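DisA protein (PDB 6CCA) is the carbon methyltransferase of the disorazol polyketide assembly line, probably transferring methyl groups from S-adenosylmethionine to build gem-dimethyl centres on the growing chain. Local coordinates at residues A[200-205]-A[333-338]; A[385-390]-A[403-408]. All coordinates share one frame; numbering follows the deposited sequence.

Interaction 1 of 2, residues A[200-205]-A[333-338]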
ATOM      1  N   HIS A 200       5.301   7.666 -10.342  1.00 15.07           N
ATOM      2  CA  HIS A 200       4.598   8.940 -10.178  1.00 14.64           C
ATOM      3  C   HIS A 200       4.391   9.240  -8.679  1.00 14.60           C
ATOM      4  O   HIS A 200       4.708  10.334  -8.159  1.00 15.73           O
ATOM      5  CB  HIS A 200       3.256   8.886 -10.877  1.00 16.13           C
ATOM      6  CG  HIS A 200       2.393  10.037 -10.555  1.00 18.72           C
ATOM      7  ND1 HIS A 200       2.357  11.176 -11.328  1.00 20.08           N
ATOM      8  CD2 HIS A 200       1.541  10.250  -9.529  1.00 19.72           C
ATOM      9  CE1 HIS A 200       1.486  12.033 -10.801  1.00 20.98           C
ATOM     10  NE2 HIS A 200       0.976  11.488  -9.716  1.00 19.06           N
ATOM     11  N   PHE A 201       3.855   8.278  -7.978  1.00 14.12           N
ATOM     12  CA  PHE A 201       3.665   8.423  -6.536  1.00 14.19           C
ATOM     13  C   PHE A 201       4.958   8.466  -5.707  1.00 12.74           C
ATOM     14  O   PHE A 201       5.004   9.207  -4.733  1.00 13.39           O
ATOM     15  CB  PHE A 201       2.597   7.479  -5.985  1.00 13.90           C
ATOM     16  CG  PHE A 201       1.247   7.768  -6.579  1.00 14.56           C
ATOM     17  CD1 PHE A 201       0.482   8.813  -6.136  1.00 14.57           C
ATOM     18  CD2 PHE A 201       0.776   6.987  -7.654  1.00 13.34           C
ATOM     19  CE1 PHE A 201      -0.764   9.039  -6.711  1.00 13.19           C
ATOM     20  CE2 PHE A 201      -0.421   7.271  -8.264  1.00 14.85           C
ATOM     21  CZ  PHE A 201      -1.163   8.336  -7.790  1.00 14.34           C
ATOM     22  N   ASN A 202       5.973   7.700  -6.101  1.00 14.27           N
ATOM     23  CA  ASN A 202       7.301   7.755  -5.443  1.00 14.46           C
ATOM     24  C   ASN A 202       7.871   9.167  -5.527  1.00 14.99           C
ATOM     25  O   ASN A 202       8.416   9.743  -4.552  1.00 15.00           O
ATOM     26  CB  ASN A 202       8.270   6.750  -6.095  1.00 14.23           C
ATOM     27  CG  ASN A 202       7.943   5.297  -5.796  1.00 16.26           C
ATOM     28  OD1 ASN A 202       7.256   4.979  -4.835  1.00 18.20           O
ATOM     29  ND2 ASN A 202       8.539   4.397  -6.576  1.00 17.81           N
ATOM     30  N   GLU A 203       7.666   9.787  -6.675  1.00 15.20           N
ATOM     31  CA  GLU A 203       8.181  11.118  -6.914  1.00 17.54           C
ATOM     32  C   GLU A 203       7.426  12.158  -6.134  1.00 15.80           C
ATOM     33  O   GLU A 203       8.073  13.076  -5.631  1.00 15.07           O
ATOM     34  CB  GLU A 203       8.253  11.461  -8.411  1.00 17.89           C
ATOM     35  CG  GLU A 203       9.291  10.604  -9.146  1.00 22.23           C
ATOM     36  CD  GLU A 203      10.756  10.849  -8.732  1.00 28.08           C
ATOM     37  OE1 GLU A 203      11.123  11.922  -8.204  1.00 31.08           O
ATOM     38  OE2 GLU A 203      11.554   9.904  -8.892  1.00 34.29           O
ATOM     39  N   LEU A 204       6.107  11.956  -5.951  1.00 15.48           N
ATOM     40  CA  LEU A 204       5.328  12.837  -5.092  1.00 16.32           C
ATOM     41  C   LEU A 204       5.725  12.765  -3.642  1.00 14.44           C
ATOM     42  O   LEU A 204       5.752  13.772  -2.960  1.00 14.57           O
ATOM     43  CB  LEU A 204       3.792  12.597  -5.200  1.00 17.77           C
ATOM     44  CG  LEU A 204       3.080  13.135  -6.409  1.00 20.43           C
ATOM     45  CD1 LEU A 204       1.628  12.708  -6.314  1.00 19.09           C
ATOM     46  CD2 LEU A 204       3.228  14.675  -6.405  1.00 21.10           C
ATOM     47  N   VAL A 205       6.124  11.597  -3.149  1.00 12.87           N
ATOM     48  CA  VAL A 205       6.631  11.556  -1.778  1.00 12.98           C
ATOM     49  C   VAL A 205       7.959  12.370  -1.636  1.00 13.86           C
ATOM     50  O   VAL A 205       8.128  13.142  -0.728  1.00 15.04           O
ATOM     51  CB  VAL A 205       6.883  10.119  -1.312  1.00 13.58           C
ATOM     52  CG1 VAL A 205       7.733  10.045  -0.027  1.00 14.01           C
ATOM     53  CG2 VAL A 205       5.600   9.309  -1.215  1.00 15.21           C
ATOM     54  N   VAL A 333       3.260  11.780   5.890  1.00 13.36           N
ATOM     55  CA  VAL A 333       3.199  11.644   4.434  1.00 14.04           C
ATOM     56  C   VAL A 333       2.896  10.170   4.166  1.00 13.47           C
ATOM     57  O   VAL A 333       3.676   9.242   4.565  1.00 14.93           O
ATOM     58  CB  VAL A 333       4.530  12.032   3.800  1.00 14.59           C
ATOM     59  CG1 VAL A 333       4.440  11.799   2.293  1.00 14.88           C
ATOM     60  CG2 VAL A 333       4.858  13.478   4.162  1.00 14.77           C
ATOM     61  N   LEU A 334       1.735   9.926   3.568  1.00 13.78           N
ATOM     62  CA  LEU A 334       1.323   8.570   3.198  1.00 13.35           C
ATOM     63  C   LEU A 334       1.333   8.377   1.688  1.00 13.44           C
ATOM     64  O   LEU A 334       0.874   9.284   0.943  1.00 14.76           O
ATOM     65  CB  LEU A 334      -0.098   8.291   3.716  1.00 13.99           C
ATOM     66  CG  LEU A 334      -0.395   8.394   5.178  1.00 15.21           C
ATOM     67  CD1 LEU A 334      -1.888   8.294   5.490  1.00 17.84           C
ATOM     68  CD2 LEU A 334       0.367   7.304   5.924  1.00 17.21           C
ATOM     69  N   ASN A 335       1.823   7.209   1.254  1.00 12.85           N
ATOM     70  CA  ASN A 335       1.569   6.702  -0.073  1.00 13.45           C
ATOM     71  C   ASN A 335       0.776   5.428   0.108  1.00 12.99           C
ATOM     72  O   ASN A 335       1.273   4.467   0.775  1.00 13.86           O
ATOM     73  CB  ASN A 335       2.890   6.423  -0.748  1.00 13.24           C
ATOM     74  CG  ASN A 335       2.732   5.908  -2.178  1.00 14.25           C
ATOM     75  OD1 ASN A 335       1.610   5.722  -2.674  1.00 14.91           O
ATOM     76  ND2 ASN A 335       3.867   5.775  -2.876  1.00 15.14           N
ATOM     77  N   GLU A 336      -0.458   5.434  -0.348  1.00 13.00           N
ATOM     78  CA  GLU A 336      -1.399   4.375  -0.073  1.00 14.88           C
ATOM     79  C   GLU A 336      -2.232   3.971  -1.301  1.00 14.16           C
ATOM     80  O   GLU A 336      -2.566   4.775  -2.156  1.00 13.08           O
ATOM     81  CB  GLU A 336      -2.414   4.782   1.046  1.00 14.31           C
ATOM     82  CG  GLU A 336      -1.873   4.620   2.472  1.00 15.25           C
ATOM     83  CD  GLU A 336      -1.808   3.142   2.887  1.00 16.90           C
ATOM     84  OE1 GLU A 336      -2.641   2.319   2.482  1.00 18.28           O
ATOM     85  OE2 GLU A 336      -0.905   2.781   3.637  1.00 20.29           O
ATOM     86  N   MET A 337      -2.620   2.702  -1.335  1.00 16.14           N
ATOM     87  CA  MET A 337      -3.540   2.229  -2.352  1.00 15.51           C
ATOM     88  C   MET A 337      -4.942   2.554  -1.797  1.00 14.86           C
ATOM     89  O   MET A 337      -5.219   2.254  -0.621  1.00 16.89           O
ATOM     90  CB  MET A 337      -3.349   0.709  -2.627  1.00 15.64           C
ATOM     91  CG  MET A 337      -1.902   0.392  -3.004  1.00 17.69           C
ATOM     92  SD  MET A 337      -1.455   1.105  -4.633  1.00 22.80           S
ATOM     93  CE  MET A 337       0.292   0.655  -4.582  1.00 23.98           C
ATOM     94  N   THR A 338      -5.755   3.217  -2.622  1.00 15.91           N
ATOM     95  CA  THR A 338      -7.023   3.796  -2.210  1.00 15.20           C
ATOM     96  C   THR A 338      -8.294   3.210  -2.866  1.00 16.72           C
ATOM     97  O   THR A 338      -9.368   3.832  -2.788  1.00 18.68           O
ATOM     98  CB  THR A 338      -6.954   5.314  -2.433  1.00 16.01           C
ATOM     99  OG1 THR A 338      -6.465   5.618  -3.747  1.00 15.36           O
ATOM    100  CG2 THR A 338      -5.973   5.940  -1.444  1.00 17.54           C
TER
HETATM  101  O   HOH W   1       4.349   4.281  -5.437  1.00 15.02           O
HETATM  102  O   HOH W   2       6.582   5.328  -2.131  1.00 18.90           O
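Asn335 of strand 333-337 and Asn202 of helix 200-205 illustrate how two amides can cooperate without bonding directly. Asn335 ND2 stays 4.0 Å from Asn202 OD1, with the amide planes 75° apart, and two waters bridge them. Water 2 accepts from Asn335 ND2 at 2.9 Å and donates to Asn202 OD1 at 2.8 Å. Water 1 makes a second, longer bridge between the same two atoms, although its proton toward Asn202 OD1 is contested by other acceptors. The other atom of each amide is also engaged: Asn335 OD1 bonds to Gln402 NE2, and Asn202 ND2 to the carbonyl of Tyr192, which, with the waters, probably fix the rotation of both groups.

Van der Waals contacts flank this polar link. With its CG anti to the backbone N (chi1 -179°), Asn335 lays its amide across Phe201 CB, which lies 3.8 Å from ND2. On the next helical turn, Val205 CG2 meets Asn335 CB at 4.0 Å, the two side chains crossing almost perpendicularly, while Val205 CG1 approaches Val333 CG1 at 4.4 Å.

Helix and strand run nearly antiparallel, their axes 9.1 Å apart. Helix 196-216 thereby covers one face of the Rossmann-like methyltransferase sheet: Val205 also reaches Leu304 in strand 300-306, and Phe201 touches Gln402 and Val404 in strand 402-409.

Interaction 2 of 2, residues A[385-390]-A[403-408]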
ATOM      1  N   ARG A 385      -4.637  18.403  10.715  1.00 22.07           N
ATOM      2  CA  ARG A 385      -5.209  19.506   9.938  1.00 25.46           C
ATOM      3  C   ARG A 385      -4.599  19.640   8.555  1.00 23.90           C
ATOM      4  O   ARG A 385      -3.615  19.040   8.269  1.00 24.00           O
ATOM      5  CB  ARG A 385      -4.973  20.839  10.647  1.00 31.45           C
ATOM      6  CG  ARG A 385      -4.884  20.724  12.124  1.00 39.75           C
ATOM      7  CD  ARG A 385      -4.687  22.022  12.812  1.00 46.56           C
ATOM      8  NE  ARG A 385      -3.281  22.369  12.752  1.00 55.12           N
ATOM      9  CZ  ARG A 385      -2.596  22.852  13.756  1.00 49.54           C
ATOM     10  NH1 ARG A 385      -3.163  23.000  14.925  1.00 43.35           N
ATOM     11  NH2 ARG A 385      -1.347  23.188  13.562  1.00 50.14           N
ATOM     12  N   ARG A 386      -5.194  20.472   7.719  1.00 21.34           N
ATOM     13  CA  ARG A 386      -4.717  20.714   6.383  1.00 23.33           C
ATOM     14  C   ARG A 386      -4.596  19.407   5.614  1.00 18.62           C
ATOM     15  O   ARG A 386      -3.833  19.312   4.725  1.00 20.31           O
ATOM     16  CB  ARG A 386      -3.354  21.393   6.419  1.00 28.75           C
ATOM     17  CG  ARG A 386      -3.323  22.872   6.198  1.00 34.88           C
ATOM     18  CD  ARG A 386      -2.848  23.483   7.508  1.00 42.13           C
ATOM     19  NE  ARG A 386      -3.900  24.200   8.074  1.00 30.44           N
ATOM     20  CZ  ARG A 386      -3.935  24.793   9.246  1.00 27.21           C
ATOM     21  NH1 ARG A 386      -2.958  24.747  10.127  1.00 26.87           N
ATOM     22  NH2 ARG A 386      -5.014  25.426   9.521  1.00 25.05           N
ATOM     23  N   VAL A 387      -5.376  18.434   6.019  1.00 19.57           N
ATOM     24  CA  VAL A 387      -5.268  17.130   5.416  1.00 19.81           C
ATOM     25  C   VAL A 387      -5.488  17.217   3.917  1.00 21.16           C
ATOM     26  O   VAL A 387      -6.460  17.742   3.472  1.00 20.14           O
ATOM     27  CB  VAL A 387      -6.165  16.095   6.066  1.00 21.62           C
ATOM     28  CG1 VAL A 387      -5.909  14.755   5.440  1.00 19.40           C
ATOM     29  CG2 VAL A 387      -5.908  16.011   7.542  1.00 22.52           C
ATOM     30  N   ALA A 388      -4.510  16.745   3.167  1.00 17.78           N
ATOM     31  CA  ALA A 388      -4.475  16.897   1.717  1.00 18.78           C
ATOM     32  C   ALA A 388      -4.162  15.625   0.950  1.00 16.89           C
ATOM     33  O   ALA A 388      -2.990  15.322   0.673  1.00 15.47           O
ATOM     34  CB  ALA A 388      -3.531  18.013   1.320  1.00 20.16           C
ATOM     35  N   PRO A 389      -5.204  14.865   0.581  1.00 18.15           N
ATOM     36  CA  PRO A 389      -5.027  13.872  -0.428  1.00 16.77           C
ATOM     37  C   PRO A 389      -4.800  14.644  -1.704  1.00 21.11           C
ATOM     38  O   PRO A 389      -5.581  15.603  -2.015  1.00 19.86           O
ATOM     39  CB  PRO A 389      -6.342  13.121  -0.446  1.00 18.99           C
ATOM     40  CG  PRO A 389      -7.085  13.546   0.754  1.00 18.60           C
ATOM     41  CD  PRO A 389      -6.575  14.923   1.084  1.00 17.50           C
ATOM     42  N   LEU A 390      -3.744  14.339  -2.411  1.00 16.77           N
ATOM     43  CA  LEU A 390      -3.402  15.145  -3.591  1.00 18.22           C
ATOM     44  C   LEU A 390      -4.463  14.904  -4.697  1.00 19.36           C
ATOM     45  O   LEU A 390      -5.168  13.897  -4.672  1.00 19.55           O
ATOM     46  CB  LEU A 390      -1.998  14.890  -4.033  1.00 19.31           C
ATOM     47  CG  LEU A 390      -0.946  15.357  -3.033  1.00 20.61           C
ATOM     48  CD1 LEU A 390       0.414  14.982  -3.527  1.00 23.11           C
ATOM     49  CD2 LEU A 390      -1.079  16.874  -2.809  1.00 23.57           C
ATOM     50  N   ASN A 403      -2.979   7.121  -4.004  1.00 14.08           N
ATOM     51  CA  ASN A 403      -2.741   8.546  -3.727  1.00 14.22           C
ATOM     52  C   ASN A 403      -1.631   8.798  -2.724  1.00 15.63           C
ATOM     53  O   ASN A 403      -1.273   7.865  -1.935  1.00 14.51           O
ATOM     54  CB  ASN A 403      -4.052   9.235  -3.320  1.00 15.24           C
ATOM     55  CG  ASN A 403      -4.055  10.729  -3.702  1.00 16.24           C
ATOM     56  OD1 ASN A 403      -3.111  11.232  -4.331  1.00 15.57           O
ATOM     57  ND2 ASN A 403      -5.118  11.429  -3.310  1.00 17.45           N
ATOM     58  N   VAL A 404      -1.052   9.990  -2.785  1.00 13.83           N
ATOM     59  CA  VAL A 404      -0.245  10.511  -1.679  1.00 15.27           C
ATOM     60  C   VAL A 404      -1.125  11.482  -0.854  1.00 16.51           C
ATOM     61  O   VAL A 404      -1.870  12.337  -1.407  1.00 17.56           O
ATOM     62  CB  VAL A 404       1.017  11.134  -2.178  1.00 14.56           C
ATOM     63  CG1 VAL A 404       1.671  12.020  -1.128  1.00 15.70           C
ATOM     64  CG2 VAL A 404       1.984  10.055  -2.645  1.00 16.20           C
ATOM     65  N   ILE A 405      -1.072  11.319   0.446  1.00 15.35           N
ATOM     66  CA  ILE A 405      -1.892  12.057   1.420  1.00 15.36           C
ATOM     67  C   ILE A 405      -0.979  12.715   2.423  1.00 15.66           C
ATOM     68  O   ILE A 405      -0.133  12.055   2.991  1.00 15.10           O
ATOM     69  CB  ILE A 405      -2.941  11.185   2.118  1.00 17.59           C
ATOM     70  CG1 ILE A 405      -3.807  10.432   1.068  1.00 19.33           C
ATOM     71  CG2 ILE A 405      -3.824  12.049   3.030  1.00 17.05           C
ATOM     72  CD1 ILE A 405      -3.709   8.972   1.181  1.00 26.03           C
ATOM     73  N   LEU A 406      -1.097  14.026   2.567  1.00 13.69           N
ATOM     74  CA  LEU A 406      -0.306  14.837   3.512  1.00 15.03           C
ATOM     75  C   LEU A 406      -1.200  15.316   4.649  1.00 16.86           C
ATOM     76  O   LEU A 406      -2.368  15.635   4.426  1.00 16.88           O
ATOM     77  CB  LEU A 406       0.318  16.048   2.830  1.00 15.83           C
ATOM     78  CG  LEU A 406       1.033  15.759   1.488  1.00 18.17           C
ATOM     79  CD1 LEU A 406       1.462  17.039   0.818  1.00 20.22           C
ATOM     80  CD2 LEU A 406       2.210  14.900   1.693  1.00 19.70           C
ATOM     81  N   ALA A 407      -0.682  15.319   5.863  1.00 15.06           N
ATOM     82  CA  ALA A 407      -1.471  15.748   7.010  1.00 16.10           C
ATOM     83  C   ALA A 407      -0.540  16.393   8.063  1.00 18.46           C
ATOM     84  O   ALA A 407       0.606  15.956   8.222  1.00 17.52           O
ATOM     85  CB  ALA A 407      -2.122  14.558   7.608  1.00 16.88           C
ATOM     86  N   GLU A 408      -1.038  17.443   8.713  1.00 16.00           N
ATOM     87  CA  GLU A 408      -0.260  18.231   9.691  1.00 17.17           C
ATOM     88  C   GLU A 408      -0.766  17.909  11.079  1.00 16.51           C
ATOM     89  O   GLU A 408      -1.977  17.973  11.404  1.00 16.42           O
ATOM     90  CB  GLU A 408      -0.435  19.711   9.361  1.00 17.53           C
ATOM     91  CG  GLU A 408       0.195  20.702  10.325  1.00 17.10           C
ATOM     92  CD  GLU A 408      -0.069  22.118   9.841  1.00 17.30           C
ATOM     93  OE1 GLU A 408      -1.040  22.661  10.340  1.00 21.42           O
ATOM     94  OE2 GLU A 408       0.711  22.654   8.989  1.00 17.86           O
TER
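Glu408 extends fully, its CG anti to the backbone N (chi1 175°), whereas Arg385 bends at chi3 (-81°), and the two side chains meet with carboxylate and guanidinium almost perpendicular. They close one end of the antiparallel strand pair that completes the edge of a class I methyltransferase sheet; the pair is a worked example of a register shifted by a beta bulge. Arg385 pairs with Glu408 and Ala388 with Leu406, so the first strand carries one extra residue; Arg386 sits there with a positive phi (55°) and turns the chain through a corner.

Next to that corner, two arginines share one oxygen. Arg386 NH1 reaches the syn lone pair of Glu408 OE1 at 2.8 Å, while Arg385 NH2 approaches the same oxygen from above the carboxylate plane at 3.3 Å. Glu408 OE2 takes the backbone NH of Leu34, and such a concentration of donors would probably favour the ionised carboxylate.

Beyond the bulge, Ala388 N to Leu406 O is short, 2.7 Å, and nearly straight. Pro389 faces Ile405 in a non-hydrogen-bonded pair, where its missing N-H costs no bond between the strands, and its CB packs against Ile405 CG1 at 4.0 Å, on the face met by helix 372-381. Leu390 lies alongside Val404, with CD1 4.0 Å from CG1. At the far end the Asn403 amide replaces a main-chain partner: ND2 donates to a lone pair of Leu390 O at 2.8 Å and also bonds to Ser372 OG.

Interactions 1 and 2 follow one another along the chain, and their centres lie 11 Å apart. They share one sheet, in which strands 330-337 and 402-409 are antiparallel neighbours; backbone pairs such as Leu334 O to Ile405 N, at 2.9 Å and probably hydrogen-bonded, join them directly. Interaction 1 lies on a face of the sheet, where helix 196-216 packs, whereas interaction 2 lies within it, adding the outermost strand. Phe201 of interaction 1 also reaches interaction 2, its CE1 packing on Asn403 CA. The pattern, with 402-409 inserted antiparallel between 330-337 and 387-389, is the hallmark of class I methyltransferases, whose last two strands form such a terminal pair.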